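Local coordinates for cytoplasmic protein (Cryptococcus neoformans var. grubii serotype A, PDB 7LPO), which probably hydrolyses steryl beta-glucosides, releasing the sugar from the sterol, as a glycoside hydrolase of family 5, at residues K92-N97 / L590-V595; F194-W199 / M460-N465; D576-H579 / D583-N586. One frame throughout, in Å; residues are numbered along the deposited sequence. Where two conformers were deposited one is given.

Contact 1: residues K92-N97 / L590-V595; sequences KAWGYN and LSLWSV
Trp-94 and Leu-592 carry most of this buried contact, with Trp-593 beside them. The far end of the Trp-94 indole does the touching: its CZ3 approaches CD1 of Leu-592 at 4.5 Å, while CH2 lies 4.2 Å from CD1 of Trp-593, which sits at the edge of the Trp-94 ring, near its plane. A long, flat side chain suits this place because the two backbones stay far apart, Trp-94 CA and Leu-592 CA being 11.2 Å from each other. Both indoles can be buried because their N-H groups are satisfied elsewhere, by the carbonyls of Ile-655 and Asp-657. With its CG anti to the carbonyl carbon (chi1 -55°), Leu-592 extends CD1 toward Tyr-96 as well, ending 4.2 Å from the Tyr-96 OH, whose hydrogen-bond partner is the carbonyl of Phe-665. Leu-592 also packs on Val-41 and Ile-570 of two neighbouring strands. Behind Trp-94, Gly-95 ends helix 83-93 in a Schellman motif, and its positive phi favours glycine. The contact thus joins a helix-to-strand turn of the (beta/alpha)8 barrel expected of family 5 to the long excursion after strand 567-570, beside helix 652-656.

Contact 2: residues F194-W199 / M460-N465; sequences FPAMIW and MTKHWN
The side chains of Met-197 and Met-460 cross at about a right angle. The CE methyl of Met-460 lies only 3.4 Å from CB of Met-197, tighter than usual for two carbons, and SD of Met-460 is 3.8 Å from CG of Met-197. Both thioether chains bend at chi2 and chi3; such pliant, apolar groups suit a close fit between a turn and the last residues of helix 456-461. Alongside, the small CB of Ala-196 lets the end of Lys-462 come near, NZ standing 4.1 Å away. That ammonium is gripped by polar partners: a water 2.9 Å from Lys-462 NZ also accepts from Met-197 N at 3.1 Å, and beyond the segments NZ meets the carbonyl of Gly-587 and forms a salt bridge with Asp-527. The Lys-462 chain, extended beyond CG, carries its charge across to the 194-199 turn. Further out, a type II turn from Pro-195 to Ile-198 presents Ala-196 and Met-197, and Lys-462 leaves the helix with positive phi. The Met-197 side chain lies about 4 Å from a bound Tris, probably from the crystallisation liquor. The segments follow strands 137-143 and 447-449, consistent with the C-terminal mouth of a TIM barrel, where active sites lie.

Contact 3: residues D576-H579 / D583-N586; sequences DNVH and DNWN
The amide of Asn-584 points its ND2 at the backbone O of Asp-576, with the Asp-576 carboxylate alongside and steeply turned, the two side-chain planes 74° apart. Asp-576 O lies almost in the plane of the Asn-584 amide and takes a hydrogen bond from ND2 of Asn-584 at 3.2 Å, yet ND2 stands well above the carbonyl plane rather than on a lone pair, and the bond is bent. In the second pair, the Asn-577 amide and the Asp-583 carboxylate are likewise inclined. ND2 of Asn-577 donates to OD1 of Asp-583 at 2.8 Å, a straighter bond of 154° that meets the carboxylate on its anti side and somewhat out of its plane. With CG anti to the backbone N (chi1 168°), the Asn-577 amide reaches across to Asp-583. Further along, the Trp-585 ring has Asn-586 ND2 3.2 Å above one face, offset toward the rim, and makes a cation-pi contact with Lys-48.

These residues belong to the long loop after strand 567-570, the last strand of the family's (beta/alpha)8 barrel, and the bonds join two parts of that loop. Asparagine suits position 584 because it tolerates the left-handed backbone there, with its positive phi, while offering an amide. A water bridges the segments, donating to OD1 of Asp-576 at 2.8 Å and to the backbone O of Asp-583 at 2.6 Å, and accepting from Asn-584 ND2. Outside the pair, Asn-577 ND2 has a second acceptor in Asp-589, and OD2 of Asp-583 accepts from Leu-590 N, so the carboxylate oxygens are shared between a side-chain amide and a backbone N-H. The CG2 methyl of Val-578 packs beside the amide oxygen, 4.1 Å from OD1 of Asn-584.

From the N terminus, residues 92-97 come first, at the end of helix 83-93, and meet their partner only after 492 intervening residues. Contacts 2 and 3 both fall within that span. Contact 2 opens at 194-199 and closes at 460-465, joining the turn before helix 206-221 to the end of helix 456-461; contact 3 comes later, in series with it, as a short closure inside the loop after strand 567-570. No loops cross. Contacts 1 and 3 touch, Ser-594 probably bonding to the carbonyl of Asn-577. Contacts 2 and 3 meet through Trp-199, packed against Trp-585 and Asn-586, whereas contacts 1 and 2 do not touch.

Contact 1: residues K92-N97 / L590-V595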
loop_
_atom_site.group_PDB
_atom_site.type_symbol
_atom_site.label_atom_id
_atom_site.label_comp_id
_atom_site.label_asym_id
_atom_site.label_seq_id
_atom_site.Cartn_x
_atom_site.Cartn_y
_atom_site.Cartn_z
ATOM N N LYS A 92 -0.049 -15.141 13.209
ATOM C CA LYS A 92 -1.183 -16.059 13.284
ATOM C C LYS A 92 -1.848 -16.008 14.655
ATOM O O LYS A 92 -3.081 -16.028 14.757
ATOM C CB LYS A 92 -0.732 -17.486 12.965
ATOM C CG LYS A 92 -1.851 -18.368 12.413
ATOM C CD LYS A 92 -2.120 -18.031 10.951
ATOM C CE LYS A 92 -3.257 -18.857 10.370
ATOM N NZ LYS A 92 -4.500 -18.052 10.194
ATOM N N ALA A 93 -1.047 -15.932 15.722
ATOM C CA ALA A 93 -1.591 -15.860 17.075
ATOM C C ALA A 93 -2.398 -14.586 17.304
ATOM O O ALA A 93 -3.265 -14.564 18.184
ATOM C CB ALA A 93 -0.455 -15.956 18.100
ATOM N N TRP A 94 -2.118 -13.527 16.543
ATOM C CA TRP A 94 -2.890 -12.295 16.590
ATOM C C TRP A 94 -4.182 -12.394 15.799
ATOM O O TRP A 94 -4.912 -11.399 15.706
ATOM C CB TRP A 94 -2.063 -11.124 16.059
ATOM C CG TRP A 94 -1.026 -10.589 17.007
ATOM C CD1 TRP A 94 -1.013 -10.709 18.372
ATOM C CD2 TRP A 94 0.137 -9.832 16.660
ATOM N NE1 TRP A 94 0.096 -10.070 18.891
ATOM C CE2 TRP A 94 0.819 -9.534 17.858
ATOM C CE3 TRP A 94 0.668 -9.370 15.450
ATOM C CZ2 TRP A 94 2.004 -8.808 17.877
ATOM C CZ3 TRP A 94 1.862 -8.650 15.475
ATOM C CH2 TRP A 94 2.506 -8.373 16.679
ATOM N N GLY A 95 -4.482 -13.566 15.239
ATOM C CA GLY A 95 -5.719 -13.790 14.523
ATOM C C GLY A 95 -5.659 -13.526 13.035
ATOM O O GLY A 95 -6.672 -13.704 12.350
ATOM N N TYR A 96 -4.511 -13.124 12.505
ATOM C CA TYR A 96 -4.419 -12.778 11.093
ATOM C C TYR A 96 -4.406 -14.024 10.218
ATOM O O TYR A 96 -3.837 -15.054 10.585
ATOM C CB TYR A 96 -3.172 -11.940 10.846
ATOM C CG TYR A 96 -3.210 -10.612 11.573
ATOM C CD1 TYR A 96 -4.410 -9.936 11.758
ATOM C CD2 TYR A 96 -2.053 -10.031 12.065
ATOM C CE1 TYR A 96 -4.457 -8.732 12.419
ATOM C CE2 TYR A 96 -2.095 -8.819 12.726
ATOM C CZ TYR A 96 -3.297 -8.180 12.904
ATOM O OH TYR A 96 -3.343 -6.979 13.570
ATOM N N ASN A 97 -5.078 -13.933 9.068
ATOM C CA ASN A 97 -5.088 -15.004 8.078
ATOM C C ASN A 97 -4.707 -14.502 6.690
ATOM O O ASN A 97 -4.916 -15.220 5.702
ATOM C CB ASN A 97 -6.464 -15.674 8.027
ATOM C CG ASN A 97 -7.593 -14.674 7.806
ATOM O OD1 ASN A 97 -7.351 -13.490 7.563
ATOM N ND2 ASN A 97 -8.834 -15.148 7.887
ATOM N N LEU A 590 5.752 2.643 10.958
ATOM C CA LEU A 590 4.392 2.128 11.017
ATOM C C LEU A 590 4.347 0.657 11.387
ATOM O O LEU A 590 3.276 0.052 11.317
ATOM C CB LEU A 590 3.679 2.348 9.679
ATOM C CG LEU A 590 3.121 3.755 9.454
ATOM C CD1 LEU A 590 4.158 4.642 8.799
ATOM C CD2 LEU A 590 1.849 3.716 8.593
ATOM N N SER A 591 5.476 0.070 11.779
ATOM C CA SER A 591 5.495 -1.337 12.151
ATOM C C SER A 591 4.745 -1.579 13.455
ATOM O O SER A 591 4.889 -0.832 14.430
ATOM C CB SER A 591 6.930 -1.838 12.294
ATOM O OG SER A 591 6.945 -3.220 12.615
ATOM N N LEU A 592 3.954 -2.654 13.469
ATOM C CA LEU A 592 3.269 -3.091 14.676
ATOM C C LEU A 592 4.227 -3.585 15.752
ATOM O O LEU A 592 3.830 -3.679 16.920
ATOM C CB LEU A 592 2.295 -4.220 14.341
ATOM C CG LEU A 592 1.256 -3.952 13.262
ATOM C CD1 LEU A 592 0.362 -5.163 13.110
ATOM C CD2 LEU A 592 0.453 -2.718 13.610
ATOM N N TRP A 593 5.462 -3.916 15.383
ATOM C CA TRP A 593 6.370 -4.682 16.224
ATOM C C TRP A 593 7.783 -4.152 16.021
ATOM O O TRP A 593 8.144 -3.714 14.927
ATOM C CB TRP A 593 6.253 -6.187 15.879
ATOM C CG TRP A 593 6.973 -7.096 16.809
ATOM C CD1 TRP A 593 6.467 -7.700 17.919
ATOM C CD2 TRP A 593 8.341 -7.515 16.711
ATOM N NE1 TRP A 593 7.443 -8.453 18.536
ATOM C CE2 TRP A 593 8.600 -8.360 17.808
ATOM C CE3 TRP A 593 9.372 -7.253 15.805
ATOM C CZ2 TRP A 593 9.849 -8.940 18.027
ATOM C CZ3 TRP A 593 10.610 -7.828 16.027
ATOM C CH2 TRP A 593 10.840 -8.656 17.132
ATOM N N SER A 594 8.569 -4.172 17.092
ATOM C CA SER A 594 9.944 -3.698 17.045
ATOM C C SER A 594 10.744 -4.382 18.138
ATOM O O SER A 594 10.277 -4.488 19.276
ATOM C CB SER A 594 10.029 -2.180 17.231
ATOM O OG SER A 594 11.384 -1.759 17.320
ATOM N N VAL A 595 11.956 -4.835 17.792
ATOM C CA VAL A 595 12.838 -5.414 18.801
ATOM C C VAL A 595 13.135 -4.402 19.899
ATOM O O VAL A 595 13.350 -4.779 21.054
ATOM C CB VAL A 595 14.147 -5.922 18.167
ATOM C CG1 VAL A 595 13.871 -7.044 17.189
ATOM C CG2 VAL A 595 14.883 -4.772 17.494
#

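Contact 2: residues F194-W199 / M460-N465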
loop_
_atom_site.group_PDB
_atom_site.type_symbol
_atom_site.label_atom_id
_atom_site.label_comp_id
_atom_site.label_asym_id
_atom_site.label_seq_id
_atom_site.Cartn_x
_atom_site.Cartn_y
_atom_site.Cartn_z
ATOM N N PHE A 194 15.381 14.770 7.774
ATOM C CA PHE A 194 14.454 14.614 6.653
ATOM C C PHE A 194 13.033 14.958 7.097
ATOM O O PHE A 194 12.513 14.313 8.019
ATOM C CB PHE A 194 14.538 13.175 6.143
ATOM C CG PHE A 194 14.080 12.986 4.726
ATOM C CD1 PHE A 194 14.405 13.895 3.743
ATOM C CD2 PHE A 194 13.333 11.876 4.379
ATOM C CE1 PHE A 194 13.977 13.712 2.443
ATOM C CE2 PHE A 194 12.914 11.680 3.078
ATOM C CZ PHE A 194 13.228 12.601 2.112
ATOM N N PRO A 195 12.386 15.965 6.508
ATOM C CA PRO A 195 11.063 16.369 7.006
ATOM C C PRO A 195 10.046 15.241 6.900
ATOM O O PRO A 195 10.046 14.452 5.952
ATOM C CB PRO A 195 10.684 17.560 6.112
ATOM C CG PRO A 195 11.974 18.080 5.587
ATOM C CD PRO A 195 12.893 16.881 5.470
ATOM N N ALA A 196 9.161 15.187 7.887
ATOM C CA ALA A 196 8.144 14.145 7.955
ATOM C C ALA A 196 7.322 14.071 6.677
ATOM O O ALA A 196 6.719 15.061 6.248
ATOM C CB ALA A 196 7.222 14.406 9.147
ATOM N N MET A 197 7.288 12.879 6.085
ATOM C CA MET A 197 6.395 12.551 4.978
ATOM C C MET A 197 6.670 13.385 3.737
ATOM O O MET A 197 5.827 13.454 2.833
ATOM C CB MET A 197 4.933 12.723 5.392
ATOM C CG MET A 197 4.435 11.731 6.448
ATOM S SD MET A 197 5.032 10.033 6.250
ATOM C CE MET A 197 3.725 9.289 5.353
ATOM N N ILE A 198 7.830 14.040 3.660
ATOM C CA ILE A 198 8.109 14.817 2.464
ATOM C C ILE A 198 8.379 13.905 1.275
ATOM O O ILE A 198 8.279 14.346 0.126
ATOM C CB ILE A 198 9.278 15.788 2.701
ATOM C CG1 ILE A 198 9.263 16.889 1.634
ATOM C CG2 ILE A 198 10.591 15.064 2.693
ATOM C CD1 ILE A 198 10.219 18.041 1.932
ATOM N N TRP A 199 8.690 12.628 1.519
ATOM C CA TRP A 199 9.006 11.728 0.416
ATOM C C TRP A 199 7.877 11.698 -0.601
ATOM O O TRP A 199 8.119 11.490 -1.802
ATOM C CB TRP A 199 9.296 10.318 0.948
ATOM C CG TRP A 199 8.091 9.621 1.508
ATOM C CD1 TRP A 199 7.727 9.537 2.823
ATOM C CD2 TRP A 199 7.097 8.909 0.771
ATOM N NE1 TRP A 199 6.555 8.820 2.947
ATOM C CE2 TRP A 199 6.151 8.425 1.700
ATOM C CE3 TRP A 199 6.911 8.629 -0.588
ATOM C CZ2 TRP A 199 5.038 7.699 1.315
ATOM C CZ3 TRP A 199 5.803 7.896 -0.967
ATOM C CH2 TRP A 199 4.884 7.440 -0.017
ATOM N N MET A 460 0.406 12.520 8.626
ATOM C CA MET A 460 1.298 13.620 8.269
ATOM C C MET A 460 1.810 14.377 9.487
ATOM O O MET A 460 2.957 14.840 9.493
ATOM C CB MET A 460 0.593 14.589 7.322
ATOM C CG MET A 460 -0.022 13.925 6.103
ATOM S SD MET A 460 1.193 13.106 5.019
ATOM C CE MET A 460 2.191 14.487 4.542
ATOM N N THR A 461 0.982 14.548 10.514
ATOM C CA THR A 461 1.385 15.314 11.688
ATOM C C THR A 461 2.049 14.450 12.745
ATOM O O THR A 461 2.592 15.001 13.716
ATOM C CB THR A 461 0.177 16.019 12.307
ATOM O OG1 THR A 461 -0.742 15.038 12.804
ATOM C CG2 THR A 461 -0.522 16.890 11.273
ATOM N N LYS A 462 2.030 13.120 12.579
ATOM C CA LYS A 462 2.542 12.175 13.574
ATOM C C LYS A 462 2.065 12.565 14.994
ATOM O O LYS A 462 2.828 12.605 15.943
ATOM C CB LYS A 462 4.074 12.084 13.489
ATOM C CG LYS A 462 4.508 11.665 12.078
ATOM C CD LYS A 462 5.993 11.466 11.959
ATOM C CE LYS A 462 6.317 10.657 10.701
ATOM N NZ LYS A 462 7.775 10.564 10.486
ATOM N N HIS A 463 0.764 12.828 15.073
ATOM C CA HIS A 463 0.107 13.209 16.317
ATOM C C HIS A 463 -1.332 12.721 16.231
ATOM O O HIS A 463 -1.971 12.833 15.181
ATOM C CB HIS A 463 0.162 14.730 16.523
ATOM C CG HIS A 463 -0.273 15.174 17.884
ATOM N ND1 HIS A 463 0.621 15.465 18.893
ATOM C CD2 HIS A 463 -1.507 15.390 18.400
ATOM C CE1 HIS A 463 -0.046 15.827 19.975
ATOM N NE2 HIS A 463 -1.338 15.792 19.702
ATOM N N TRP A 464 -1.832 12.168 17.328
ATOM C CA TRP A 464 -3.252 11.850 17.437
ATOM C C TRP A 464 -3.933 13.124 17.910
ATOM O O TRP A 464 -3.841 13.487 19.085
ATOM C CB TRP A 464 -3.505 10.707 18.402
ATOM C CG TRP A 464 -4.962 10.427 18.572
ATOM C CD1 TRP A 464 -5.670 10.477 19.733
ATOM C CD2 TRP A 464 -5.904 10.074 17.545
ATOM N NE1 TRP A 464 -6.990 10.163 19.502
ATOM C CE2 TRP A 464 -7.162 9.912 18.168
ATOM C CE3 TRP A 464 -5.805 9.881 16.163
ATOM C CZ2 TRP A 464 -8.307 9.554 17.464
ATOM C CZ3 TRP A 464 -6.944 9.524 15.458
ATOM C CH2 TRP A 464 -8.180 9.368 16.108
ATOM N N ASN A 465 -4.596 13.826 16.994
ATOM C CA ASN A 465 -5.196 15.115 17.299
ATOM C C ASN A 465 -6.574 14.974 17.927
ATOM O O ASN A 465 -7.290 14.000 17.687
ATOM C CB ASN A 465 -5.304 15.941 16.024
ATOM C CG ASN A 465 -3.957 16.197 15.402
ATOM O OD1 ASN A 465 -3.567 15.579 14.400
ATOM N ND2 ASN A 465 -3.219 17.104 16.008
HETATM O O HOH W 1 8.713 10.699 7.726
#

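Contact 3: residues D576-H579 / D583-N586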
loop_
_atom_site.group_PDB
_atom_site.type_symbol
_atom_site.label_atom_id
_atom_site.label_comp_id
_atom_site.label_asym_id
_atom_site.label_seq_id
_atom_site.Cartn_x
_atom_site.Cartn_y
_atom_site.Cartn_z
ATOM N N ASP A 576 12.817 -5.605 11.212
ATOM C CA ASP A 576 14.022 -4.875 11.595
ATOM C C ASP A 576 13.742 -3.413 11.941
ATOM O O ASP A 576 14.667 -2.596 11.959
ATOM C CB ASP A 576 15.082 -4.973 10.493
ATOM C CG ASP A 576 14.658 -4.290 9.201
ATOM O OD1 ASP A 576 13.531 -3.749 9.135
ATOM O OD2 ASP A 576 15.457 -4.297 8.240
ATOM N N ASN A 577 12.494 -3.074 12.248
ATOM C CA ASN A 577 12.175 -1.731 12.719
ATOM C C ASN A 577 12.954 -1.409 13.992
ATOM O O ASN A 577 13.132 -2.257 14.869
ATOM C CB ASN A 577 10.668 -1.619 12.963
ATOM C CG ASN A 577 10.274 -0.351 13.728
ATOM O OD1 ASN A 577 10.507 -0.236 14.929
ATOM N ND2 ASN A 577 9.680 0.600 13.026
ATOM N N VAL A 578 13.441 -0.173 14.085
ATOM C CA VAL A 578 14.126 0.311 15.278
ATOM C C VAL A 578 13.606 1.704 15.604
ATOM O O VAL A 578 13.098 2.422 14.740
ATOM C CB VAL A 578 15.662 0.357 15.113
ATOM C CG1 VAL A 578 16.257 -1.044 15.223
ATOM C CG2 VAL A 578 16.021 0.989 13.789
ATOM N N HIS A 579 13.757 2.095 16.871
ATOM C CA HIS A 579 13.272 3.410 17.293
ATOM C C HIS A 579 14.009 4.540 16.582
ATOM O O HIS A 579 13.413 5.564 16.237
ATOM C CB HIS A 579 13.429 3.582 18.804
ATOM C CG HIS A 579 12.506 2.729 19.606
ATOM N ND1 HIS A 579 12.591 2.629 20.977
ATOM C CD2 HIS A 579 11.480 1.933 19.227
ATOM C CE1 HIS A 579 11.665 1.792 21.406
ATOM N NE2 HIS A 579 10.969 1.366 20.367
ATOM N N ASP A 583 10.999 2.308 10.350
ATOM C CA ASP A 583 10.968 1.226 9.379
ATOM C C ASP A 583 12.185 1.260 8.424
ATOM O O ASP A 583 12.191 0.450 7.498
ATOM C CB ASP A 583 9.680 1.271 8.546
ATOM C CG ASP A 583 8.413 1.048 9.375
ATOM O OD1 ASP A 583 8.487 0.547 10.523
ATOM O OD2 ASP A 583 7.323 1.380 8.858
ATOM N N ASN A 584 13.138 2.170 8.646
ATOM C CA ASN A 584 14.332 2.304 7.813
ATOM C C ASN A 584 13.981 2.789 6.413
ATOM O O ASN A 584 14.620 2.399 5.432
ATOM C CB ASN A 584 15.114 0.991 7.729
ATOM C CG ASN A 584 15.595 0.520 9.074
ATOM O OD1 ASN A 584 16.395 1.190 9.716
ATOM N ND2 ASN A 584 15.093 -0.627 9.522
ATOM N N TRP A 585 12.971 3.657 6.318
ATOM C CA TRP A 585 12.504 4.147 5.024
ATOM C C TRP A 585 11.851 5.513 5.229
ATOM O O TRP A 585 10.697 5.600 5.672
ATOM C CB TRP A 585 11.541 3.150 4.402
ATOM C CG TRP A 585 11.180 3.456 2.985
ATOM C CD1 TRP A 585 11.894 3.133 1.872
ATOM C CD2 TRP A 585 10.008 4.141 2.528
ATOM N NE1 TRP A 585 11.242 3.576 0.746
ATOM C CE2 TRP A 585 10.082 4.200 1.121
ATOM C CE3 TRP A 585 8.910 4.724 3.174
ATOM C CZ2 TRP A 585 9.101 4.817 0.342
ATOM C CZ3 TRP A 585 7.928 5.329 2.403
ATOM C CH2 TRP A 585 8.032 5.369 0.998
ATOM N N ASN A 586 12.601 6.567 4.915
ATOM C CA ASN A 586 12.077 7.919 4.749
ATOM C C ASN A 586 11.454 8.474 6.023
ATOM O O ASN A 586 10.619 9.385 5.970
ATOM C CB ASN A 586 11.066 7.966 3.598
ATOM C CG ASN A 586 11.725 7.795 2.239
ATOM O OD1 ASN A 586 12.933 7.988 2.101
ATOM N ND2 ASN A 586 10.931 7.453 1.228
HETATM O O HOH W 2 13.262 -1.915 7.102
#